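Local coordinates for prepilin (Salmonella typhi, PDB 3FHV), which forms the subunit of a type IVb pilus and interacts with the cystic fibrosis transmembrane conductance regulator, probably serving in adhesion to host cells, at residues Thr90-Lys95 with Thr147-Phe152. Residues are numbered along the deposited sequence; the frame is centred on the assembly and turned at random.
Sequences TITTNK and TNTLVF
Ile-91 and Phe-152 form a hydrogen-bonded antiparallel pair, and so do Thr-93 and Leu-150. Four backbone bonds join the strands. The bond from Thr-93 N to Leu-150 O, 2.8 Å, lies in the carbonyl plane. At the other pair, Phe-152 N binds Ile-91 O from 27° out of the Ile-91 carbonyl plane.

The tightly packed face carries Ile-91, Thr-93, Leu-150 and Phe-152, all buried. Thr-93 and Leu-150 lie side by side. Chi1 of -180° turns Thr-93 OG1 anti to the backbone N and leaves CG2 between that N and the carbonyl carbon, 3.6 Å from Leu-150 CB. Thr-93 OG1 hydrogen-bonds to Tyr-14 OH of helix 8-25 and Asn-67 ND2. The Phe-152 ring brings CD2 to 4.1 Å from Ile-91 CB. Leu-150 and Phe-152 also pack on helix 98-111.

The other face is the solvent side: Thr-92, Asn-94, Thr-149 and Val-151 are partly exposed. Thr-92 CG2 meets Thr-149 CG2 at 3.7 Å. Thr-92 and Val-151 lie side by side, OG1 facing both Val-151 methyls. Asn-94 OD1 stands 3.5 Å from Thr-149 CG2, while ND2 hydrogen-bonds to Gln-72 O. Direct backbone bonds are interrupted at Lys-95 and resume between Asn-148 and Val-96. A water accepts from Lys-95 N at 3.0 Å and also hydrogen-bonds Thr-149 OG1, bridging the strands.

The last strand, 148-154, inserts between 88-96 and 116-119. This chain is the globular part of the pilin, without the protein's N-terminal end. Helix 8-25 packed on an antiparallel sheet is characteristic of the type IV pilin fold.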
ATOM      1  N   THR A  90       1.392  -0.801 -18.238  1.00  8.69           N
ATOM      2  CA  THR A  90      -0.016  -0.448 -18.207  1.00  7.51           C
ATOM      3  C   THR A  90      -0.716  -1.299 -17.158  1.00  8.23           C
ATOM      4  O   THR A  90      -0.268  -2.399 -16.838  1.00  8.98           O
ATOM      5  CB  THR A  90      -0.728  -0.730 -19.555  1.00  7.42           C
ATOM      6  OG1 THR A  90      -0.543  -2.108 -19.916  1.00  8.53           O
ATOM      7  CG2 THR A  90      -0.192   0.169 -20.658  1.00  8.31           C
ATOM      8  N   ILE A  91      -1.801  -0.767 -16.604  1.00  7.82           N
ATOM      9  CA  ILE A  91      -2.620  -1.518 -15.661  1.00  6.93           C
ATOM     10  C   ILE A  91      -3.971  -1.531 -16.355  1.00  6.94           C
ATOM     11  O   ILE A  91      -4.589  -0.480 -16.542  1.00  8.43           O
ATOM     12  CB  ILE A  91      -2.781  -0.822 -14.290  1.00  7.09           C
ATOM     13  CG1 ILE A  91      -1.426  -0.723 -13.581  1.00  7.93           C
ATOM     14  CG2 ILE A  91      -3.761  -1.632 -13.413  1.00  7.86           C
ATOM     15  CD1 ILE A  91      -1.517  -0.092 -12.196  1.00  8.30           C
ATOM     16  N   THR A  92      -4.406  -2.717 -16.760  1.00  6.14           N
ATOM     17  CA  THR A  92      -5.678  -2.883 -17.445  1.00  6.38           C
ATOM     18  C   THR A  92      -6.662  -3.550 -16.500  1.00  7.87           C
ATOM     19  O   THR A  92      -6.313  -4.514 -15.821  1.00 10.23           O
ATOM     20  CB  THR A  92      -5.525  -3.788 -18.697  1.00  7.19           C
ATOM     21  OG1 THR A  92      -4.607  -3.184 -19.613  1.00  4.19           O
ATOM     22  CG2 THR A  92      -6.874  -3.985 -19.398  1.00  6.65           C
ATOM     23  N   THR A  93      -7.889  -3.038 -16.451  1.00  8.61           N
ATOM     24  CA  THR A  93      -8.917  -3.641 -15.607  1.00  8.29           C
ATOM     25  C   THR A  93     -10.153  -3.846 -16.484  1.00  7.84           C
ATOM     26  O   THR A  93     -10.617  -2.915 -17.146  1.00  7.55           O
ATOM     27  CB  THR A  93      -9.217  -2.764 -14.369  1.00  8.06           C
ATOM     28  OG1 THR A  93     -10.228  -3.398 -13.571  1.00  8.20           O
ATOM     29  CG2 THR A  93      -9.660  -1.357 -14.783  1.00  7.88           C
ATOM     30  N   ASN A  94     -10.667  -5.075 -16.481  1.00  7.64           N
ATOM     31  CA  ASN A  94     -11.797  -5.479 -17.322  1.00  9.25           C
ATOM     32  C   ASN A  94     -13.185  -5.607 -16.697  1.00  9.74           C
ATOM     33  O   ASN A  94     -13.334  -5.786 -15.488  1.00  8.72           O
ATOM     34  CB  ASN A  94     -11.458  -6.818 -17.980  1.00  9.36           C
ATOM     35  CG  ASN A  94     -10.212  -6.752 -18.823  1.00 12.38           C
ATOM     36  OD1 ASN A  94     -10.231  -6.222 -19.928  1.00  9.64           O
ATOM     37  ND2 ASN A  94      -9.111  -7.284 -18.298  1.00 13.20           N
ATOM     38  N   LYS A  95     -14.191  -5.542 -17.567  1.00  6.93           N
ATOM     39  CA  LYS A  95     -15.589  -5.682 -17.192  1.00  9.23           C
ATOM     40  C   LYS A  95     -16.020  -4.735 -16.083  1.00  8.22           C
ATOM     41  O   LYS A  95     -16.781  -5.104 -15.186  1.00  9.31           O
ATOM     42  CB  LYS A  95     -15.866  -7.138 -16.787  1.00 11.29           C
ATOM     43  CG  LYS A  95     -15.517  -8.147 -17.888  1.00 14.33           C
ATOM     44  CD  LYS A  95     -16.008  -9.537 -17.541  1.00 19.50           C
ATOM     45  CE  LYS A  95     -16.043 -10.440 -18.763  1.00 22.34           C
ATOM     46  NZ  LYS A  95     -16.652 -11.767 -18.436  1.00 25.44           N
ATOM     47  N   THR A 147     -19.179  -3.684 -18.947  1.00  8.34           N
ATOM     48  CA  THR A 147     -18.669  -3.841 -20.298  1.00 10.09           C
ATOM     49  C   THR A 147     -17.477  -2.941 -20.614  1.00 10.45           C
ATOM     50  O   THR A 147     -17.075  -2.842 -21.763  1.00  9.41           O
ATOM     51  CB  THR A 147     -19.775  -3.553 -21.348  1.00 10.94           C
ATOM     52  OG1 THR A 147     -20.278  -2.218 -21.175  1.00 11.50           O
ATOM     53  CG2 THR A 147     -20.923  -4.550 -21.198  1.00 11.75           C
ATOM     54  N   ASN A 148     -16.895  -2.308 -19.598  1.00  9.05           N
ATOM     55  CA  ASN A 148     -15.778  -1.401 -19.830  1.00  8.16           C
ATOM     56  C   ASN A 148     -14.394  -1.934 -19.500  1.00  8.63           C
ATOM     57  O   ASN A 148     -14.205  -2.651 -18.512  1.00 10.13           O
ATOM     58  CB  ASN A 148     -16.005  -0.101 -19.051  1.00  8.78           C
ATOM     59  CG  ASN A 148     -17.239   0.642 -19.513  1.00 11.64           C
ATOM     60  OD1 ASN A 148     -17.278   1.163 -20.623  1.00 12.41           O
ATOM     61  ND2 ASN A 148     -18.263   0.692 -18.658  1.00 10.53           N
ATOM     62  N   THR A 149     -13.432  -1.584 -20.354  1.00  6.71           N
ATOM     63  CA  THR A 149     -12.034  -1.945 -20.158  1.00  7.87           C
ATOM     64  C   THR A 149     -11.298  -0.620 -19.940  1.00  6.98           C
ATOM     65  O   THR A 149     -11.352   0.263 -20.788  1.00  6.41           O
ATOM     66  CB  THR A 149     -11.424  -2.626 -21.405  1.00  8.57           C
ATOM     67  OG1 THR A 149     -12.143  -3.827 -21.693  1.00 10.75           O
ATOM     68  CG2 THR A 149      -9.950  -2.974 -21.165  1.00 10.00           C
ATOM     69  N   LEU A 150     -10.626  -0.485 -18.803  1.00  6.75           N
ATOM     70  CA  LEU A 150      -9.878   0.728 -18.499  1.00  7.53           C
ATOM     71  C   LEU A 150      -8.400   0.381 -18.518  1.00  8.83           C
ATOM     72  O   LEU A 150      -8.001  -0.695 -18.066  1.00  9.03           O
ATOM     73  CB  LEU A 150     -10.263   1.276 -17.114  1.00  8.29           C
ATOM     74  CG  LEU A 150     -11.689   1.817 -16.903  1.00  9.90           C
ATOM     75  CD1 LEU A 150     -11.876   2.265 -15.445  1.00  9.16           C
ATOM     76  CD2 LEU A 150     -11.924   2.987 -17.837  1.00 11.80           C
ATOM     77  N   VAL A 151      -7.590   1.271 -19.076  1.00  8.87           N
ATOM     78  CA  VAL A 151      -6.150   1.047 -19.101  1.00  9.57           C
ATOM     79  C   VAL A 151      -5.451   2.291 -18.575  1.00  8.98           C
ATOM     80  O   VAL A 151      -5.750   3.402 -19.001  1.00  8.25           O
ATOM     81  CB  VAL A 151      -5.623   0.750 -20.528  1.00  8.44           C
ATOM     82  CG1 VAL A 151      -4.141   0.402 -20.461  1.00  9.78           C
ATOM     83  CG2 VAL A 151      -6.400  -0.400 -21.150  1.00  8.23           C
ATOM     84  N   PHE A 152      -4.533   2.095 -17.635  1.00  8.01           N
ATOM     85  CA  PHE A 152      -3.785   3.199 -17.055  1.00  7.84           C
ATOM     86  C   PHE A 152      -2.318   3.042 -17.456  1.00  9.34           C
ATOM     87  O   PHE A 152      -1.685   2.029 -17.149  1.00  8.27           O
ATOM     88  CB  PHE A 152      -3.949   3.185 -15.532  1.00  7.18           C
ATOM     89  CG  PHE A 152      -5.377   3.021 -15.084  1.00  8.06           C
ATOM     90  CD1 PHE A 152      -6.361   3.916 -15.502  1.00  8.13           C
ATOM     91  CD2 PHE A 152      -5.743   1.966 -14.255  1.00  7.01           C
ATOM     92  CE1 PHE A 152      -7.694   3.759 -15.102  1.00  6.56           C
ATOM     93  CE2 PHE A 152      -7.061   1.798 -13.850  1.00  8.96           C
ATOM     94  CZ  PHE A 152      -8.046   2.696 -14.272  1.00  8.60           C
TER
HETATM   95  O   HOH W   1     -14.248  -5.484 -20.542  1.00 16.01           O